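Malonyl CoA reductase (malonate semialdehyde-forming) (Sulfolobus tokodaii, PDB 2EP5) probably catalyses the NADP(H)-dependent interconversion of malonyl-CoA and 3-oxopropanoate (malonate semialdehyde), and belongs to the aspartate-semialdehyde dehydrogenase family. Local coordinates at residues Met23-Pro28 with Asp57-Val62; Gly17-Lys22 with Asp327-Gly332; Gly311-Arg314 with Val319-Leu322. All coordinates share one frame; numbering follows the deposited sequence.

Interaction 1. Residues Met23-Pro28 with Asp57-Val62; sequences MLAKHP and DIPEEV
Ala25 and Glu61 mark the closest approach of the two backbones, with 5.9 Å between their CA atoms. Each segment is folded back on itself there. Leu24 to His27 form a type I beta turn closed by a hydrogen bond of 3.1 Å from His27 N to Leu24 O. On the other side Val62 N makes a hydrogen bond to Pro59 O, which curls Pro59, Glu61 and Val62 round a single methyl group.

That methyl is Ala25 CB, the centre of the contact. It points toward the partner segment. Pro59 lays the CB-CG edge of its ring against it, with CB at 3.4 Å from Ala25 CB. Glu61 CG touches the methyl at the same short distance, so the packing is tight. Val62 adds its CG1 branch more loosely, at 4.2 Å from Ala25 CB.

Glu61 does not run straight outward. Its chain bends at chi2 (-84°), which folds the carboxylate back over the Ala25 carbonyl. Glu61 OE2 then lies 3.1 Å from Ala25 O. Both atoms are acceptors, and the pair is not a hydrogen bond. Such closeness could slightly raise the proton affinity of the carboxylate. Lys26 NZ, 5.6 Å from Glu61 OE2, may offset this in part.

The contact is thus mainly apolar. Behind it, Leu24 packs on Leu30 and Val62 on Leu32, both of strand 30-36. Met23 and Leu24 also meet Ile338 of helix 334-347. Helix 15-24 follows strand 5-10 and leads through the turn into strand 30-36, which lies next to strand 5-10 and parallel to it. The contact therefore packs the turn that ends the helix of this first beta-alpha-beta unit against the 57-62 segment, within a Rossmann-type nucleotide-binding domain.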
loop_
_atom_site.group_PDB
_atom_site.type_symbol
_atom_site.label_atom_id
_atom_site.label_comp_id
_atom_site.label_asym_id
_atom_site.label_seq_id
_atom_site.Cartn_x
_atom_site.Cartn_y
_atom_site.Cartn_z
ATOM N N MET A 23 -14.012 22.009 11.026
ATOM C CA MET A 23 -15.043 21.827 12.043
ATOM C C MET A 23 -15.576 23.150 12.598
ATOM O O MET A 23 -16.732 23.231 13.017
ATOM C CB MET A 23 -14.498 20.958 13.186
ATOM C CG MET A 23 -14.207 19.511 12.782
ATOM S SD MET A 23 -13.466 18.524 14.111
ATOM C CE MET A 23 -14.853 18.343 15.227
ATOM N N LEU A 24 -14.733 24.179 12.602
ATOM C CA LEU A 24 -15.115 25.499 13.101
ATOM C C LEU A 24 -15.820 26.350 12.041
ATOM O O LEU A 24 -16.614 27.229 12.362
ATOM C CB LEU A 24 -13.877 26.254 13.595
ATOM C CG LEU A 24 -13.213 25.786 14.893
ATOM C CD1 LEU A 24 -11.895 26.518 15.081
ATOM C CD2 LEU A 24 -14.142 26.035 16.072
ATOM N N ALA A 25 -15.525 26.089 10.774
ATOM C CA ALA A 25 -16.128 26.852 9.696
ATOM C C ALA A 25 -17.651 26.785 9.751
ATOM O O ALA A 25 -18.344 27.671 9.244
ATOM C CB ALA A 25 -15.630 26.333 8.358
ATOM N N LYS A 26 -18.164 25.743 10.392
ATOM C CA LYS A 26 -19.602 25.547 10.493
ATOM C C LYS A 26 -20.094 25.414 11.941
ATOM O O LYS A 26 -21.144 24.820 12.190
ATOM C CB LYS A 26 -19.989 24.295 9.703
ATOM C CG LYS A 26 -19.501 22.988 10.342
ATOM C CD LYS A 26 -19.613 21.794 9.392
ATOM C CE LYS A 26 -18.362 21.635 8.521
ATOM N NZ LYS A 26 -18.051 22.823 7.669
ATOM N N HIS A 27 -19.350 25.971 12.894
ATOM C CA HIS A 27 -19.744 25.874 14.295
ATOM C C HIS A 27 -20.838 26.869 14.684
ATOM O O HIS A 27 -20.826 28.017 14.248
ATOM C CB HIS A 27 -18.538 26.083 15.211
ATOM C CG HIS A 27 -18.792 25.677 16.629
ATOM N ND1 HIS A 27 -18.362 24.474 17.146
ATOM C CD2 HIS A 27 -19.496 26.280 17.618
ATOM C CE1 HIS A 27 -18.790 24.353 18.389
ATOM N NE2 HIS A 27 -19.483 25.435 18.700
ATOM N N PRO A 28 -21.801 26.433 15.515
ATOM C CA PRO A 28 -22.922 27.255 15.991
ATOM C C PRO A 28 -22.527 28.596 16.629
ATOM O O PRO A 28 -22.999 29.645 16.197
ATOM C CB PRO A 28 -23.623 26.334 16.990
ATOM C CG PRO A 28 -23.407 24.995 16.403
ATOM C CD PRO A 28 -21.960 25.034 15.963
ATOM N N ASP A 57 -13.176 21.585 -0.699
ATOM C CA ASP A 57 -12.515 22.878 -0.815
ATOM C C ASP A 57 -12.383 23.545 0.548
ATOM O O ASP A 57 -13.051 23.158 1.503
ATOM C CB ASP A 57 -13.323 23.795 -1.740
ATOM C CG ASP A 57 -13.623 23.157 -3.086
ATOM O OD1 ASP A 57 -14.259 22.081 -3.113
ATOM O OD2 ASP A 57 -13.228 23.735 -4.119
ATOM N N ILE A 58 -11.515 24.547 0.632
ATOM C CA ILE A 58 -11.330 25.284 1.873
ATOM C C ILE A 58 -12.609 26.079 2.118
ATOM O O ILE A 58 -13.123 26.738 1.211
ATOM C CB ILE A 58 -10.167 26.298 1.775
ATOM C CG1 ILE A 58 -8.856 25.575 1.481
ATOM C CG2 ILE A 58 -10.065 27.099 3.067
ATOM C CD1 ILE A 58 -7.699 26.513 1.199
ATOM N N PRO A 59 -13.144 26.023 3.346
ATOM C CA PRO A 59 -14.369 26.762 3.658
ATOM C C PRO A 59 -14.221 28.242 3.316
ATOM O O PRO A 59 -13.196 28.852 3.622
ATOM C CB PRO A 59 -14.531 26.528 5.155
ATOM C CG PRO A 59 -13.985 25.143 5.327
ATOM C CD PRO A 59 -12.726 25.190 4.489
ATOM N N GLU A 60 -15.239 28.812 2.676
ATOM C CA GLU A 60 -15.199 30.223 2.308
ATOM C C GLU A 60 -15.098 31.095 3.546
ATOM O O GLU A 60 -14.501 32.168 3.517
ATOM C CB GLU A 60 -16.447 30.617 1.517
ATOM C CG GLU A 60 -16.460 30.136 0.079
ATOM C CD GLU A 60 -17.477 30.884 -0.768
ATOM O OE1 GLU A 60 -17.319 32.112 -0.956
ATOM O OE2 GLU A 60 -18.435 30.246 -1.245
ATOM N N GLU A 61 -15.685 30.626 4.637
ATOM C CA GLU A 61 -15.655 31.369 5.885
ATOM C C GLU A 61 -14.244 31.479 6.461
ATOM O O GLU A 61 -14.016 32.246 7.401
ATOM C CB GLU A 61 -16.600 30.726 6.911
ATOM C CG GLU A 61 -16.740 29.210 6.815
ATOM C CD GLU A 61 -17.773 28.769 5.783
ATOM O OE1 GLU A 61 -17.593 29.060 4.581
ATOM O OE2 GLU A 61 -18.773 28.126 6.175
ATOM N N VAL A 62 -13.294 30.737 5.890
ATOM C CA VAL A 62 -11.916 30.771 6.381
ATOM C C VAL A 62 -10.837 30.996 5.319
ATOM O O VAL A 62 -9.735 31.445 5.638
ATOM C CB VAL A 62 -11.561 29.469 7.147
ATOM C CG1 VAL A 62 -12.561 29.233 8.266
ATOM C CG2 VAL A 62 -11.547 28.286 6.193
#

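Interaction 2. Residues Gly17-Lys22 with Asp327-Gly332; sequences GQKMVK and DNLVRG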
loop_
_atom_site.group_PDB
_atom_site.type_symbol
_atom_site.label_atom_id
_atom_site.label_comp_id
_atom_site.label_asym_id
_atom_site.label_seq_id
_atom_site.Cartn_x
_atom_site.Cartn_y
_atom_site.Cartn_z
ATOM N N GLY A 17 -4.720 21.123 12.349
ATOM C CA GLY A 17 -5.187 22.477 12.118
ATOM C C GLY A 17 -6.279 22.537 11.066
ATOM O O GLY A 17 -7.302 23.193 11.263
ATOM N N GLN A 18 -6.075 21.850 9.944
ATOM C CA GLN A 18 -7.067 21.861 8.876
ATOM C C GLN A 18 -8.360 21.207 9.340
ATOM O O GLN A 18 -9.442 21.660 8.986
ATOM C CB GLN A 18 -6.513 21.175 7.621
ATOM C CG GLN A 18 -5.251 21.861 7.079
ATOM C CD GLN A 18 -4.797 21.304 5.741
ATOM O OE1 GLN A 18 -3.632 21.455 5.352
ATOM N NE2 GLN A 18 -5.716 20.669 5.022
ATOM N N LYS A 19 -8.255 20.149 10.140
ATOM C CA LYS A 19 -9.448 19.488 10.671
ATOM C C LYS A 19 -10.252 20.498 11.496
ATOM O O LYS A 19 -11.467 20.616 11.350
ATOM C CB LYS A 19 -9.067 18.317 11.581
ATOM C CG LYS A 19 -9.088 16.963 10.909
ATOM C CD LYS A 19 -10.507 16.509 10.582
ATOM C CE LYS A 19 -10.468 15.312 9.641
ATOM N NZ LYS A 19 -11.826 14.822 9.281
ATOM N N MET A 20 -9.561 21.219 12.372
ATOM C CA MET A 20 -10.218 22.199 13.223
ATOM C C MET A 20 -10.841 23.322 12.402
ATOM O O MET A 20 -11.967 23.738 12.660
ATOM C CB MET A 20 -9.216 22.759 14.239
ATOM C CG MET A 20 -8.729 21.711 15.221
ATOM S SD MET A 20 -7.505 22.311 16.380
ATOM C CE MET A 20 -8.547 23.077 17.612
ATOM N N VAL A 21 -10.103 23.814 11.414
ATOM C CA VAL A 21 -10.618 24.871 10.560
ATOM C C VAL A 21 -11.921 24.395 9.930
ATOM O O VAL A 21 -12.899 25.141 9.878
ATOM C CB VAL A 21 -9.613 25.238 9.449
ATOM C CG1 VAL A 21 -10.300 26.060 8.360
ATOM C CG2 VAL A 21 -8.468 26.047 10.035
ATOM N N LYS A 22 -11.943 23.146 9.470
ATOM C CA LYS A 22 -13.143 22.599 8.836
ATOM C C LYS A 22 -14.304 22.459 9.811
ATOM O O LYS A 22 -15.446 22.759 9.470
ATOM C CB LYS A 22 -12.850 21.239 8.193
ATOM C CG LYS A 22 -13.973 20.750 7.290
ATOM C CD LYS A 22 -13.662 19.416 6.619
ATOM C CE LYS A 22 -13.667 18.258 7.616
ATOM N NZ LYS A 22 -13.335 16.951 6.965
ATOM N N ASP A 327 -10.475 7.923 15.835
ATOM C CA ASP A 327 -9.911 8.821 14.833
ATOM C C ASP A 327 -8.911 9.692 15.602
ATOM O O ASP A 327 -9.307 10.513 16.438
ATOM C CB ASP A 327 -11.020 9.689 14.239
ATOM C CG ASP A 327 -10.543 10.550 13.082
ATOM O OD1 ASP A 327 -9.387 11.025 13.111
ATOM O OD2 ASP A 327 -11.342 10.768 12.145
ATOM N N ASN A 328 -7.621 9.501 15.332
ATOM C CA ASN A 328 -6.569 10.262 16.014
ATOM C C ASN A 328 -6.594 11.761 15.692
ATOM O O ASN A 328 -6.061 12.571 16.454
ATOM C CB ASN A 328 -5.196 9.693 15.647
ATOM C CG ASN A 328 -4.982 9.638 14.149
ATOM O OD1 ASN A 328 -5.691 8.915 13.439
ATOM N ND2 ASN A 328 -4.019 10.412 13.654
ATOM N N LEU A 329 -7.203 12.127 14.569
ATOM C CA LEU A 329 -7.281 13.533 14.163
ATOM C C LEU A 329 -8.426 14.303 14.821
ATOM O O LEU A 329 -8.329 15.512 15.056
ATOM C CB LEU A 329 -7.437 13.634 12.645
ATOM C CG LEU A 329 -6.312 13.093 11.761
ATOM C CD1 LEU A 329 -6.661 13.379 10.304
ATOM C CD2 LEU A 329 -4.983 13.760 12.130
ATOM N N VAL A 330 -9.509 13.592 15.106
ATOM C CA VAL A 330 -10.698 14.183 15.703
ATOM C C VAL A 330 -10.739 13.935 17.212
ATOM O O VAL A 330 -10.441 14.826 18.014
ATOM C CB VAL A 330 -11.966 13.596 15.015
ATOM C CG1 VAL A 330 -13.225 14.192 15.602
ATOM C CG2 VAL A 330 -11.903 13.878 13.523
ATOM N N ARG A 331 -11.111 12.721 17.597
ATOM C CA ARG A 331 -11.165 12.358 19.004
ATOM C C ARG A 331 -9.803 12.619 19.643
ATOM O O ARG A 331 -9.714 13.048 20.792
ATOM C CB ARG A 331 -11.489 10.875 19.156
ATOM C CG ARG A 331 -11.699 10.452 20.595
ATOM C CD ARG A 331 -13.060 10.929 21.036
ATOM N NE ARG A 331 -13.056 11.506 22.367
ATOM C CZ ARG A 331 -14.140 11.985 22.959
ATOM N NH1 ARG A 331 -15.307 11.952 22.333
ATOM N NH2 ARG A 331 -14.060 12.487 24.180
ATOM N N GLY A 332 -8.748 12.359 18.880
ATOM C CA GLY A 332 -7.405 12.525 19.392
ATOM C C GLY A 332 -6.784 13.902 19.342
ATOM O O GLY A 332 -5.675 14.072 19.839
HETATM O O HOH W 1 -10.658 12.046 9.808
#
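Lys19 reaches the flat carboxylate of Asp327 through one water. The water donates to Asp327 OD2, with 2.8 Å between its oxygen and OD2. It accepts from the ammonium group, at 3.1 Å from Lys19 NZ. The charged ends themselves stay 5.0 Å apart, from Lys19 NZ to Asp327 OD2. The other oxygen is turned into its own loop. Leu329 N meets Asp327 OD1 at 2.8 Å, nearly in line with the C-O bond. Val330 N comes to the same oxygen, Asp327 OD1, from above the carboxylate plane, 71° out of it, over a longer 3.3 Å. Two backbone N-H groups thus grip one oxygen, and they would fix the rotation of the carboxylate.

The bond to Leu329 N makes an Asx turn at the start of the loop between strand 319-326 and helix 334-347. Facing it is helix 15-24 of the Rossmann-type domain. Gly17 on that helix is the last glycine of a GxxGxxG sequence, as in dinucleotide-binding folds.

The aliphatic part of Lys19 bridges helix and loop. Its chain bends at chi2 (-70°) and passes Leu329 at about a right angle, with Lys19 CG 4.1 Å from Leu329 CB. Further out, Lys19 CD touches the CG2 branch of Val330 at 4.2 Å. Lys19 also packs on Ala334 and has a long, weak ion pair with Glu54. Asn328 in the same loop packs directly on Cys151, the predicted acyl-thioester residue.

Interaction 3. Residues Gly311-Arg314 with Val319-Leu322; sequences GRIR and VLRL
Arg321 has the most surface buried here, and it faces Arg314 across two neighbouring antiparallel strands. The two form a hydrogen-bonded pair. Arg314 N gives to Arg321 O at 2.8 Å, and Arg321 N gives to Arg314 O at 2.7 Å. Both bonds are close to straight.

The Arg321 side chain starts with CG anti to the backbone N (chi1 -174°) and then bends at chi2 and chi3. This carries its guanidinium across to the other strand. There NH2 of Arg321 bonds to Arg312 O at 3.2 Å, and Arg321 NE adds a weak bond to the same oxygen. Arg314 instead stays extended, and its guanidinium goes on to a salt bridge with Glu316.

Arg321 NH2 also lies over one face of the Arg312 guanidinium, 3.2 Å from Arg312 NH1, with the planes 68° apart. Both atoms are donors and no bond joins them. Arg312 NH1 forms a salt bridge with Glu291, and Arg312 NH2 one with Glu205 of the second subunit. Arg321 NH1 bonds to Thr234 of that subunit and has a long, weak ion pair with the same Glu205, which probably offsets the charges.

Ile313 and Leu322 lie side by side, pointing the same way. The arrangement is a beta hairpin in the mixed sheet of the dimerisation domain, with Arg312 and Arg321 reaching the second subunit.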
loop_
_atom_site.group_PDB
_atom_site.type_symbol
_atom_site.label_atom_id
_atom_site.label_comp_id
_atom_site.label_asym_id
_atom_site.label_seq_id
_atom_site.Cartn_x
_atom_site.Cartn_y
_atom_site.Cartn_z
ATOM N N GLY A 311 -14.155 -3.563 20.529
ATOM C CA GLY A 311 -14.551 -4.891 20.103
ATOM C C GLY A 311 -13.691 -5.960 20.755
ATOM O O GLY A 311 -12.774 -5.656 21.521
ATOM N N ARG A 312 -14.002 -7.218 20.457
ATOM C CA ARG A 312 -13.260 -8.356 20.981
ATOM C C ARG A 312 -13.123 -8.302 22.507
ATOM O O ARG A 312 -12.097 -8.694 23.057
ATOM C CB ARG A 312 -11.876 -8.395 20.332
ATOM C CG ARG A 312 -11.895 -8.064 18.844
ATOM C CD ARG A 312 -11.893 -9.303 17.973
ATOM N NE ARG A 312 -10.563 -9.889 17.887
ATOM C CZ ARG A 312 -10.206 -11.045 18.434
ATOM N NH1 ARG A 312 -11.080 -11.770 19.111
ATOM N NH2 ARG A 312 -8.955 -11.462 18.319
ATOM N N ILE A 313 -14.155 -7.811 23.183
ATOM C CA ILE A 313 -14.142 -7.723 24.638
ATOM C C ILE A 313 -14.170 -9.156 25.160
ATOM O O ILE A 313 -15.139 -9.887 24.944
ATOM C CB ILE A 313 -15.366 -6.928 25.146
ATOM C CG1 ILE A 313 -15.257 -5.471 24.683
ATOM C CG2 ILE A 313 -15.453 -7.001 26.660
ATOM C CD1 ILE A 313 -16.464 -4.623 25.030
ATOM N N ARG A 314 -13.106 -9.561 25.846
ATOM C CA ARG A 314 -13.022 -10.931 26.327
ATOM C C ARG A 314 -12.336 -11.100 27.685
ATOM O O ARG A 314 -11.392 -10.378 28.028
ATOM C CB ARG A 314 -12.298 -11.765 25.264
ATOM C CG ARG A 314 -12.149 -13.253 25.564
ATOM C CD ARG A 314 -11.281 -13.894 24.487
ATOM N NE ARG A 314 -11.032 -15.318 24.704
ATOM C CZ ARG A 314 -11.929 -16.281 24.515
ATOM N NH1 ARG A 314 -13.154 -15.986 24.100
ATOM N NH2 ARG A 314 -11.595 -17.547 24.735
ATOM N N VAL A 319 -7.167 -11.964 33.054
ATOM C CA VAL A 319 -7.075 -10.872 32.092
ATOM C C VAL A 319 -8.345 -10.515 31.318
ATOM O O VAL A 319 -9.081 -11.381 30.830
ATOM C CB VAL A 319 -5.945 -11.130 31.058
ATOM C CG1 VAL A 319 -6.259 -12.367 30.237
ATOM C CG2 VAL A 319 -5.776 -9.910 30.153
ATOM N N LEU A 320 -8.583 -9.213 31.217
ATOM C CA LEU A 320 -9.722 -8.683 30.489
ATOM C C LEU A 320 -9.111 -8.023 29.270
ATOM O O LEU A 320 -8.328 -7.076 29.402
ATOM C CB LEU A 320 -10.451 -7.627 31.318
ATOM C CG LEU A 320 -11.839 -7.127 30.892
ATOM C CD1 LEU A 320 -11.852 -5.608 30.986
ATOM C CD2 LEU A 320 -12.190 -7.578 29.486
ATOM N N ARG A 321 -9.444 -8.526 28.087
ATOM C CA ARG A 321 -8.901 -7.944 26.869
ATOM C C ARG A 321 -9.956 -7.223 26.043
ATOM O O ARG A 321 -11.139 -7.559 26.089
ATOM C CB ARG A 321 -8.243 -9.002 25.983
ATOM C CG ARG A 321 -7.558 -8.359 24.774
ATOM C CD ARG A 321 -7.573 -9.243 23.555
ATOM N NE ARG A 321 -8.913 -9.735 23.239
ATOM C CZ ARG A 321 -9.139 -10.762 22.427
ATOM N NH1 ARG A 321 -8.118 -11.382 21.856
ATOM N NH2 ARG A 321 -10.374 -11.197 22.221
ATOM N N LEU A 322 -9.510 -6.232 25.279
ATOM C CA LEU A 322 -10.403 -5.476 24.421
ATOM C C LEU A 322 -9.607 -4.685 23.396
ATOM O O LEU A 322 -8.445 -4.342 23.630
ATOM C CB LEU A 322 -11.296 -4.548 25.258
ATOM C CG LEU A 322 -10.712 -3.404 26.086
ATOM C CD1 LEU A 322 -10.349 -2.234 25.180
ATOM C CD2 LEU A 322 -11.742 -2.952 27.099
#

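Overall arrangement
Interactions 1 and 2 share helix 15-24 and have centres about 13 Å apart. They meet directly where Val62 CG2 touches Val21 CG1. Interaction 1 lies wholly within the Rossmann-type domain. Interaction 2 joins that domain to the loop after strand 319-326, near the predicted catalytic residues: the Leu329 side chain is about 7 Å from that of Cys151 and about 8 Å from that of His244. Strand 319-326 connects this loop to interaction 3, whose centre is about 28 Å from that of interaction 2. Interactions 1 and 3 lie on opposite sides of the chain's centre, about 39 Å apart between centres. Of the three, interaction 3 alone touches another subunit.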